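Local coordinates for PTS-dependent dihydroxyacetone kinase operon regulatory protein (Escherichia coli, PDB 4LRZ) that activates transcription of the dhaKLM operon from a sigma-70 promoter and represses its own gene, the chain here being its N-terminal sensor region, at residues F[52-57]-F[75-80]; F[59-64]-F[179-184]; F[85-90]-F[102-107]. One frame throughout, in Å; residues are numbered along the deposited sequence.

How the interactions relate
All three contacts lie in the GAF domain of the sensor region, their centres no more than about 16 Å apart. Interactions 1 and 2, centres about 10 Å apart, share helix 51-66: interaction 1 sets its 52-57 part on strand 74-79 of the antiparallel sheet, interaction 2 its 59-64 part on helix 174-211, and both parts also touch the other neighbour. Leu61 joins them, with CD2 3.7 Å from Ile77 CG1. Interaction 3, its centre also about 10 Å from that of interaction 1, lies one strand further out, where edge strand 84-89 meets the 102-107 loop. Along the chain, interaction 1 closes before interaction 3 opens; interaction 2 joins helices more than 100 residues apart.

Interaction 1 of 3, residues F[52-57]-F[75-80]; sequences AMLTLG and LFILDE
Helix 52-57 runs almost antiparallel to strand 75-79, at 170°, with the two axes 9.8 Å apart at their closest and Gly57 facing Ile77. This is helix-on-sheet packing in the GAF domain: helix 51-66 lies against the five-stranded antiparallel sheet, on the face from which Ile77 projects. Ile77 carries the contact from the strand side, and its two branches have different partners: CD1 meets Gly57 and Leu54, CG2 meets Met53. CD1 of Ile77 comes to 3.3 Å from C of Gly57. A CB on Gly57 would point at the strand and clash with that methyl, so the absence of a side chain lets the isoleucine come so close. Leu54 crosses Ile77 obliquely, its CD2 methyl 4.2 Å from CD1 of Ile77. One turn before Gly57, Met53 also points toward the strand; its CG is anti to the backbone N (chi1 168°), which extends the thioether over the other branch of the isoleucine. The helix is tied across this turn by the backbone hydrogen bond from Gly57 N to Met53 O. Leu61 and Gln58 of the same helix, and Ile161 of the neighbouring strand, also touch Ile77, while Leu85 of strand 84-89 meets Met53. No hydrogen bond links the two segments, and the methionine touches the strand through sulfur, with Met53 SD 4.2 Å from CG2 of Ile77.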
loop_
_atom_site.group_PDB
_atom_site.type_symbol
_atom_site.label_atom_id
_atom_site.label_comp_id
_atom_site.label_asym_id
_atom_site.label_seq_id
_atom_site.Cartn_x
_atom_site.Cartn_y
_atom_site.Cartn_z
ATOM N N ALA F 52 1.402 -4.600 -14.937
ATOM C CA ALA F 52 1.202 -4.367 -13.530
ATOM C C ALA F 52 0.402 -3.080 -13.302
ATOM O O ALA F 52 -0.649 -3.113 -12.659
ATOM C CB ALA F 52 2.532 -4.382 -12.770
ATOM N N MET F 53 0.858 -1.964 -13.857
ATOM C CA MET F 53 0.120 -0.708 -13.709
ATOM C C MET F 53 -1.250 -0.782 -14.427
ATOM O O MET F 53 -2.230 -0.198 -13.980
ATOM C CB MET F 53 0.965 0.485 -14.202
ATOM C CG MET F 53 0.200 1.844 -14.376
ATOM S SD MET F 53 0.349 2.634 -16.055
ATOM C CE MET F 53 0.221 1.143 -17.026
ATOM N N LEU F 54 -1.318 -1.507 -15.533
ATOM C CA LEU F 54 -2.536 -1.539 -16.347
ATOM C C LEU F 54 -3.691 -2.187 -15.661
ATOM O O LEU F 54 -4.805 -1.657 -15.649
ATOM C CB LEU F 54 -2.337 -2.352 -17.649
ATOM C CG LEU F 54 -2.313 -1.554 -18.930
ATOM C CD1 LEU F 54 -2.249 -2.477 -20.133
ATOM C CD2 LEU F 54 -3.493 -0.574 -19.008
ATOM N N THR F 55 -3.443 -3.371 -15.137
ATOM C CA THR F 55 -4.533 -4.139 -14.597
ATOM C C THR F 55 -5.099 -3.387 -13.398
ATOM O O THR F 55 -6.310 -3.358 -13.219
ATOM C CB THR F 55 -4.139 -5.570 -14.250
ATOM O OG1 THR F 55 -3.372 -5.558 -13.065
ATOM C CG2 THR F 55 -3.319 -6.174 -15.362
ATOM N N LEU F 56 -4.229 -2.725 -12.641
ATOM C CA LEU F 56 -4.642 -1.948 -11.471
ATOM C C LEU F 56 -5.404 -0.712 -11.933
ATOM O O LEU F 56 -6.493 -0.395 -11.444
ATOM C CB LEU F 56 -3.421 -1.549 -10.663
ATOM C CG LEU F 56 -2.602 -2.634 -9.955
ATOM C CD1 LEU F 56 -1.492 -1.942 -9.195
ATOM C CD2 LEU F 56 -3.461 -3.417 -8.933
ATOM N N GLY F 57 -4.855 -0.047 -12.943
ATOM C CA GLY F 57 -5.493 1.115 -13.530
ATOM C C GLY F 57 -6.868 0.866 -14.126
ATOM O O GLY F 57 -7.742 1.722 -14.016
ATOM N N LEU F 75 -12.291 8.025 -20.074
ATOM C CA LEU F 75 -11.152 7.915 -19.181
ATOM C C LEU F 75 -10.061 7.137 -19.944
ATOM O O LEU F 75 -10.376 6.167 -20.669
ATOM C CB LEU F 75 -11.585 7.194 -17.908
ATOM C CG LEU F 75 -12.649 7.897 -17.031
ATOM C CD1 LEU F 75 -13.450 6.910 -16.144
ATOM C CD2 LEU F 75 -12.008 8.946 -16.154
ATOM N N PHE F 76 -8.802 7.559 -19.775
ATOM C CA PHE F 76 -7.665 6.973 -20.451
ATOM C C PHE F 76 -6.589 6.565 -19.442
ATOM O O PHE F 76 -6.328 7.289 -18.498
ATOM C CB PHE F 76 -6.987 8.042 -21.352
ATOM C CG PHE F 76 -7.766 8.464 -22.606
ATOM C CD1 PHE F 76 -8.855 7.755 -23.087
ATOM C CD2 PHE F 76 -7.289 9.561 -23.370
ATOM C CE1 PHE F 76 -9.504 8.155 -24.275
ATOM C CE2 PHE F 76 -7.905 9.962 -24.575
ATOM C CZ PHE F 76 -9.027 9.247 -25.022
ATOM N N ILE F 77 -5.923 5.440 -19.676
ATOM C CA ILE F 77 -4.612 5.206 -19.062
ATOM C C ILE F 77 -3.524 5.380 -20.151
ATOM O O ILE F 77 -3.665 4.828 -21.219
ATOM C CB ILE F 77 -4.443 3.771 -18.527
ATOM C CG1 ILE F 77 -5.781 3.136 -18.282
ATOM C CG2 ILE F 77 -3.525 3.779 -17.271
ATOM C CD1 ILE F 77 -5.823 2.208 -16.950
ATOM N N LEU F 78 -2.464 6.144 -19.881
ATOM C CA LEU F 78 -1.359 6.268 -20.818
ATOM C C LEU F 78 -0.076 5.779 -20.138
ATOM O O LEU F 78 0.066 5.946 -18.903
ATOM C CB LEU F 78 -1.184 7.706 -21.322
ATOM C CG LEU F 78 -2.394 8.418 -21.983
ATOM C CD1 LEU F 78 -3.199 9.183 -20.931
ATOM C CD2 LEU F 78 -1.940 9.395 -23.028
ATOM N N ASP F 79 0.869 5.236 -20.930
ATOM C CA ASP F 79 2.168 4.823 -20.368
ATOM C C ASP F 79 3.087 6.028 -20.178
ATOM O O ASP F 79 2.663 7.145 -20.465
ATOM C CB ASP F 79 2.819 3.687 -21.164
ATOM C CG ASP F 79 3.481 4.158 -22.419
ATOM O OD1 ASP F 79 3.412 5.353 -22.778
ATOM O OD2 ASP F 79 4.158 3.325 -23.055
ATOM N N GLU F 80 4.329 5.828 -19.720
ATOM C CA GLU F 80 5.178 6.987 -19.524
ATOM C C GLU F 80 5.506 7.770 -20.801
ATOM O O GLU F 80 6.029 8.862 -20.686
ATOM C CB GLU F 80 6.500 6.740 -18.762
ATOM C CG GLU F 80 7.349 5.415 -18.767
ATOM C CD GLU F 80 6.971 4.301 -19.723
ATOM O OE1 GLU F 80 7.759 4.017 -20.635
ATOM O OE2 GLU F 80 5.926 3.656 -19.520
#

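Interaction 2 of 3, residues F[59-64]-F[179-184]; sequences AALEDA and LAIARE
Ile181 overlaps three residues of helix 59-64 at once, and each of its branches has its own partners. CG1 sits beside the backbone N (chi1 -69°), which leaves CG2 anti to it, packed against CD1 of Leu61 at 3.7 Å, the two side chains crossing at about a right angle; the CB of Ala60 lies a little further from the same methyl. The longer arm carries CD1 along the helix to the CB of Ala64, 3.6 Å away. Two alanines a turn apart, both pointing toward the partner helix, thus leave room for the isoleucine, which has the largest share of the buried surface. Beside this apolar patch a water donates to Glu184 OE2 at 2.9 Å, and weakly to the carbonyl O of Ala60. Ile161 of the sheet touches both Leu61 and Ile181. At the dimer interface Asp63 forms a salt bridge with Arg183 of the second subunit, and Arg183 with Asp63 of that subunit. The axes of the segments 59-64 and 179-184, 10.7 Å apart at their closest, run at 151°: this is antiparallel packing of the N- and C-terminal helices of a GAF fold on one face of its sheet.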
loop_
_atom_site.group_PDB
_atom_site.type_symbol
_atom_site.label_atom_id
_atom_site.label_comp_id
_atom_site.label_asym_id
_atom_site.label_seq_id
_atom_site.Cartn_x
_atom_site.Cartn_y
_atom_site.Cartn_z
ATOM N N ALA F 59 -9.123 -1.590 -13.414
ATOM C CA ALA F 59 -10.114 -1.858 -12.355
ATOM C C ALA F 59 -10.614 -0.546 -11.731
ATOM O O ALA F 59 -11.838 -0.351 -11.535
ATOM C CB ALA F 59 -9.534 -2.800 -11.273
ATOM N N ALA F 60 -9.656 0.343 -11.446
ATOM C CA ALA F 60 -9.899 1.632 -10.819
ATOM C C ALA F 60 -10.760 2.555 -11.707
ATOM O O ALA F 60 -11.657 3.305 -11.229
ATOM C CB ALA F 60 -8.562 2.289 -10.525
ATOM N N LEU F 61 -10.476 2.478 -13.002
ATOM C CA LEU F 61 -11.166 3.258 -14.009
ATOM C C LEU F 61 -12.570 2.756 -14.292
ATOM O O LEU F 61 -13.479 3.567 -14.454
ATOM C CB LEU F 61 -10.324 3.356 -15.297
ATOM C CG LEU F 61 -9.653 4.714 -15.478
ATOM C CD1 LEU F 61 -9.004 5.217 -14.247
ATOM C CD2 LEU F 61 -8.620 4.761 -16.662
ATOM N N GLU F 62 -12.737 1.454 -14.450
ATOM C CA GLU F 62 -14.087 0.847 -14.434
ATOM C C GLU F 62 -14.949 1.320 -13.274
ATOM O O GLU F 62 -16.100 1.691 -13.490
ATOM C CB GLU F 62 -14.053 -0.699 -14.422
ATOM C CG GLU F 62 -13.505 -1.198 -15.765
ATOM C CD GLU F 62 -12.888 -2.577 -15.691
ATOM O OE1 GLU F 62 -12.237 -2.989 -16.704
ATOM O OE2 GLU F 62 -13.073 -3.248 -14.634
ATOM N N ASP F 63 -14.385 1.305 -12.071
ATOM C CA ASP F 63 -15.085 1.781 -10.894
ATOM C C ASP F 63 -15.401 3.285 -10.965
ATOM O O ASP F 63 -16.476 3.708 -10.542
ATOM C CB ASP F 63 -14.297 1.446 -9.621
ATOM C CG ASP F 63 -14.230 -0.089 -9.333
ATOM O OD1 ASP F 63 -13.731 -0.473 -8.251
ATOM O OD2 ASP F 63 -14.673 -0.929 -10.165
ATOM N N ALA F 64 -14.486 4.098 -11.494
ATOM C CA ALA F 64 -14.728 5.544 -11.494
ATOM C C ALA F 64 -15.898 5.770 -12.415
ATOM O O ALA F 64 -16.780 6.551 -12.102
ATOM C CB ALA F 64 -13.508 6.356 -11.961
ATOM N N LEU F 179 -6.336 12.896 -10.096
ATOM C CA LEU F 179 -5.306 12.880 -9.078
ATOM C C LEU F 179 -5.452 11.751 -8.034
ATOM O O LEU F 179 -4.518 10.985 -7.730
ATOM C CB LEU F 179 -5.243 14.254 -8.402
ATOM C CG LEU F 179 -4.397 14.490 -7.158
ATOM C CD1 LEU F 179 -2.950 14.624 -7.498
ATOM C CD2 LEU F 179 -4.860 15.722 -6.494
ATOM N N ALA F 180 -6.639 11.616 -7.503
ATOM C CA ALA F 180 -6.875 10.611 -6.486
ATOM C C ALA F 180 -6.720 9.198 -7.055
ATOM O O ALA F 180 -6.212 8.304 -6.358
ATOM C CB ALA F 180 -8.265 10.823 -5.912
ATOM N N ILE F 181 -7.178 8.986 -8.296
ATOM C CA ILE F 181 -7.019 7.690 -8.975
ATOM C C ILE F 181 -5.549 7.428 -9.311
ATOM O O ILE F 181 -5.056 6.345 -9.051
ATOM C CB ILE F 181 -7.886 7.556 -10.203
ATOM C CG1 ILE F 181 -9.351 7.482 -9.793
ATOM C CG2 ILE F 181 -7.537 6.331 -11.002
ATOM C CD1 ILE F 181 -10.281 7.704 -10.970
ATOM N N ALA F 182 -4.826 8.428 -9.803
ATOM C CA ALA F 182 -3.356 8.220 -10.021
ATOM C C ALA F 182 -2.666 7.881 -8.744
ATOM O O ALA F 182 -1.848 6.971 -8.700
ATOM C CB ALA F 182 -2.618 9.437 -10.729
ATOM N N ARG F 183 -2.969 8.605 -7.686
ATOM C CA ARG F 183 -2.360 8.229 -6.400
ATOM C C ARG F 183 -2.732 6.859 -5.837
ATOM O O ARG F 183 -1.901 6.185 -5.207
ATOM C CB ARG F 183 -2.487 9.333 -5.382
ATOM C CG ARG F 183 -1.151 10.098 -5.371
ATOM C CD ARG F 183 -1.298 11.609 -5.494
ATOM N NE ARG F 183 -1.856 12.191 -4.276
ATOM C CZ ARG F 183 -1.623 13.440 -3.858
ATOM N NH1 ARG F 183 -0.826 14.271 -4.548
ATOM N NH2 ARG F 183 -2.200 13.854 -2.747
ATOM N N GLU F 184 -3.958 6.424 -6.110
ATOM C CA GLU F 184 -4.412 5.123 -5.677
ATOM C C GLU F 184 -3.675 4.025 -6.436
ATOM O O GLU F 184 -3.160 3.118 -5.813
ATOM C CB GLU F 184 -5.935 5.016 -5.841
ATOM C CG GLU F 184 -6.450 3.614 -6.142
ATOM C CD GLU F 184 -7.984 3.476 -6.001
ATOM O OE1 GLU F 184 -8.390 2.497 -5.332
ATOM O OE2 GLU F 184 -8.772 4.307 -6.555
HETATM O O HOH W 1 -11.324 4.474 -7.981
#

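Interaction 3 of 3, residues F[85-90]-F[102-107]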
loop_
_atom_site.group_PDB
_atom_site.type_symbol
_atom_site.label_atom_id
_atom_site.label_comp_id
_atom_site.label_asym_id
_atom_site.label_seq_id
_atom_site.Cartn_x
_atom_site.Cartn_y
_atom_site.Cartn_z
ATOM N N LEU F 85 -2.960 3.281 -23.470
ATOM C CA LEU F 85 -2.952 1.832 -23.190
ATOM C C LEU F 85 -4.389 1.252 -23.118
ATOM O O LEU F 85 -4.642 0.134 -23.568
ATOM C CB LEU F 85 -2.205 1.549 -21.877
ATOM C CG LEU F 85 -0.704 1.888 -21.857
ATOM C CD1 LEU F 85 -0.173 1.796 -20.444
ATOM C CD2 LEU F 85 0.095 0.953 -22.775
ATOM N N SER F 86 -5.309 2.031 -22.538
ATOM C CA SER F 86 -6.711 1.617 -22.380
ATOM C C SER F 86 -7.642 2.819 -22.302
ATOM O O SER F 86 -7.256 3.896 -21.819
ATOM C CB SER F 86 -6.844 0.821 -21.092
ATOM O OG SER F 86 -7.925 -0.106 -21.166
ATOM N N ARG F 87 -8.870 2.630 -22.774
ATOM C CA ARG F 87 -9.904 3.652 -22.731
ATOM C C ARG F 87 -11.225 3.070 -22.208
ATOM O O ARG F 87 -11.563 1.937 -22.519
ATOM C CB ARG F 87 -10.142 4.189 -24.152
ATOM C CG ARG F 87 -8.892 4.737 -24.825
ATOM C CD ARG F 87 -8.708 4.189 -26.234
ATOM N NE ARG F 87 -9.876 4.438 -27.036
ATOM C CZ ARG F 87 -10.770 3.512 -27.364
ATOM N NH1 ARG F 87 -10.610 2.231 -26.983
ATOM N NH2 ARG F 87 -11.807 3.874 -28.095
ATOM N N ASN F 88 -11.995 3.836 -21.459
ATOM C CA ASN F 88 -13.343 3.391 -21.125
ATOM C C ASN F 88 -14.171 4.611 -20.837
ATOM O O ASN F 88 -13.643 5.728 -20.955
ATOM C CB ASN F 88 -13.372 2.364 -19.970
ATOM C CG ASN F 88 -13.008 2.972 -18.662
ATOM O OD1 ASN F 88 -13.708 2.817 -17.659
ATOM N ND2 ASN F 88 -11.923 3.691 -18.653
ATOM N N GLY F 89 -15.458 4.425 -20.513
ATOM C CA GLY F 89 -16.362 5.561 -20.348
ATOM C C GLY F 89 -17.525 5.513 -21.338
ATOM O O GLY F 89 -17.970 4.446 -21.750
ATOM N N ASP F 90 -18.026 6.673 -21.717
ATOM C CA ASP F 90 -19.216 6.724 -22.534
ATOM C C ASP F 90 -18.936 6.373 -24.000
ATOM O O ASP F 90 -18.097 7.009 -24.645
ATOM C CB ASP F 90 -19.850 8.108 -22.430
ATOM C CG ASP F 90 -20.924 8.323 -23.456
ATOM O OD1 ASP F 90 -21.968 7.662 -23.375
ATOM O OD2 ASP F 90 -20.733 9.163 -24.347
ATOM N N PHE F 102 -7.794 9.256 -31.397
ATOM C CA PHE F 102 -7.389 8.712 -30.113
ATOM C C PHE F 102 -7.925 7.288 -29.966
ATOM O O PHE F 102 -9.106 7.104 -29.785
ATOM C CB PHE F 102 -7.915 9.571 -28.973
ATOM C CG PHE F 102 -7.414 10.992 -28.961
ATOM C CD1 PHE F 102 -8.253 12.028 -29.312
ATOM C CD2 PHE F 102 -6.132 11.288 -28.541
ATOM C CE1 PHE F 102 -7.824 13.368 -29.263
ATOM C CE2 PHE F 102 -5.690 12.610 -28.484
ATOM C CZ PHE F 102 -6.543 13.654 -28.854
ATOM N N ASN F 103 -7.055 6.286 -30.066
ATOM C CA ASN F 103 -7.418 4.881 -29.974
ATOM C C ASN F 103 -6.376 4.259 -29.081
ATOM O O ASN F 103 -5.436 4.921 -28.704
ATOM C CB ASN F 103 -7.320 4.222 -31.348
ATOM C CG ASN F 103 -8.282 4.811 -32.349
ATOM O OD1 ASN F 103 -9.513 4.666 -32.218
ATOM N ND2 ASN F 103 -7.737 5.485 -33.362
ATOM N N ASP F 104 -6.525 2.978 -28.759
ATOM C CA ASP F 104 -5.457 2.235 -28.093
ATOM C C ASP F 104 -4.188 2.346 -28.941
ATOM O O ASP F 104 -4.229 2.180 -30.153
ATOM C CB ASP F 104 -5.809 0.756 -27.931
ATOM C CG ASP F 104 -6.901 0.516 -26.925
ATOM O OD1 ASP F 104 -7.381 -0.623 -26.886
ATOM O OD2 ASP F 104 -7.308 1.440 -26.195
ATOM N N GLY F 105 -3.073 2.631 -28.283
ATOM C CA GLY F 105 -1.793 2.844 -28.977
ATOM C C GLY F 105 -1.471 4.193 -29.596
ATOM O O GLY F 105 -0.347 4.362 -30.084
ATOM N N THR F 106 -2.418 5.136 -29.638
ATOM C CA THR F 106 -2.141 6.490 -30.127
ATOM C C THR F 106 -1.210 7.186 -29.129
ATOM O O THR F 106 -1.482 7.159 -27.905
ATOM C CB THR F 106 -3.434 7.307 -30.182
ATOM O OG1 THR F 106 -4.288 6.768 -31.189
ATOM C CG2 THR F 106 -3.184 8.791 -30.503
ATOM N N TYR F 107 -0.127 7.771 -29.631
ATOM C CA TYR F 107 0.765 8.625 -28.831
ATOM C C TYR F 107 0.252 10.058 -28.805
ATOM O O TYR F 107 -0.127 10.594 -29.831
ATOM C CB TYR F 107 2.190 8.630 -29.414
ATOM C CG TYR F 107 2.878 7.299 -29.385
ATOM C CD1 TYR F 107 3.602 6.919 -28.266
ATOM C CD2 TYR F 107 2.836 6.423 -30.499
ATOM C CE1 TYR F 107 4.285 5.711 -28.224
ATOM C CE2 TYR F 107 3.512 5.196 -30.480
ATOM C CZ TYR F 107 4.228 4.848 -29.305
ATOM O OH TYR F 107 4.900 3.670 -29.178
HETATM O O HOH W 2 -11.411 6.557 -27.796
HETATM O O HOH W 3 -9.370 0.391 -24.531
#
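A weak salt bridge is the direct polar link in this contact. Arg87 leaves strand 85-89 pointing toward the 102-107 loop, and its chain bends at chi2 and chi3, bringing the guanidinium beside Asp104. NH1 forms a salt bridge with Asp104 OD2 at 3.5 Å, a weak hydrogen bond; the carboxylate oxygen lies at the guanidinium edge, but the two planes are 80° apart, so they do not meet in the flat two-pronged manner. The same oxygen sits only 3.1 Å from CD of Arg87, tight against the aliphatic part of the chain. Two waters do the rest. One accepts from Arg87 NE at 2.7 Å, in the guanidinium plane, and donates to the carbonyl O of Phe102. The other accepts from the backbone N of Arg87 and, weakly, from NH1, and donates to Asp104 OD2 at 2.8 Å, so the carboxylate reaches the strand through solvent as well. On the strand, Leu85 and Ser86 both face Ile77 in a classic beta bulge at the outer strand of the GAF sheet, just ahead of Arg87. Replacing Arg87 by an alanine would remove the guanidinium and would probably leave the loop held less firmly, with the salt bridge, the water link to Phe102 and the NH1 link to the second water lost. Within the loop, Asn103 to Thr106 make a type II beta turn. Gly105 takes a positive phi of 82°, and the turn is closed by Thr106 N to Asn103 O and, back across it, by Asn103 N to Thr106 OG1 at 3.0 Å. Packing is lighter: CD of Arg87 lies 3.7 Å from the carbonyl C of Asn103, whose side chain leaves pointing away, OD1 hydrogen-bonded to OG of Ser98.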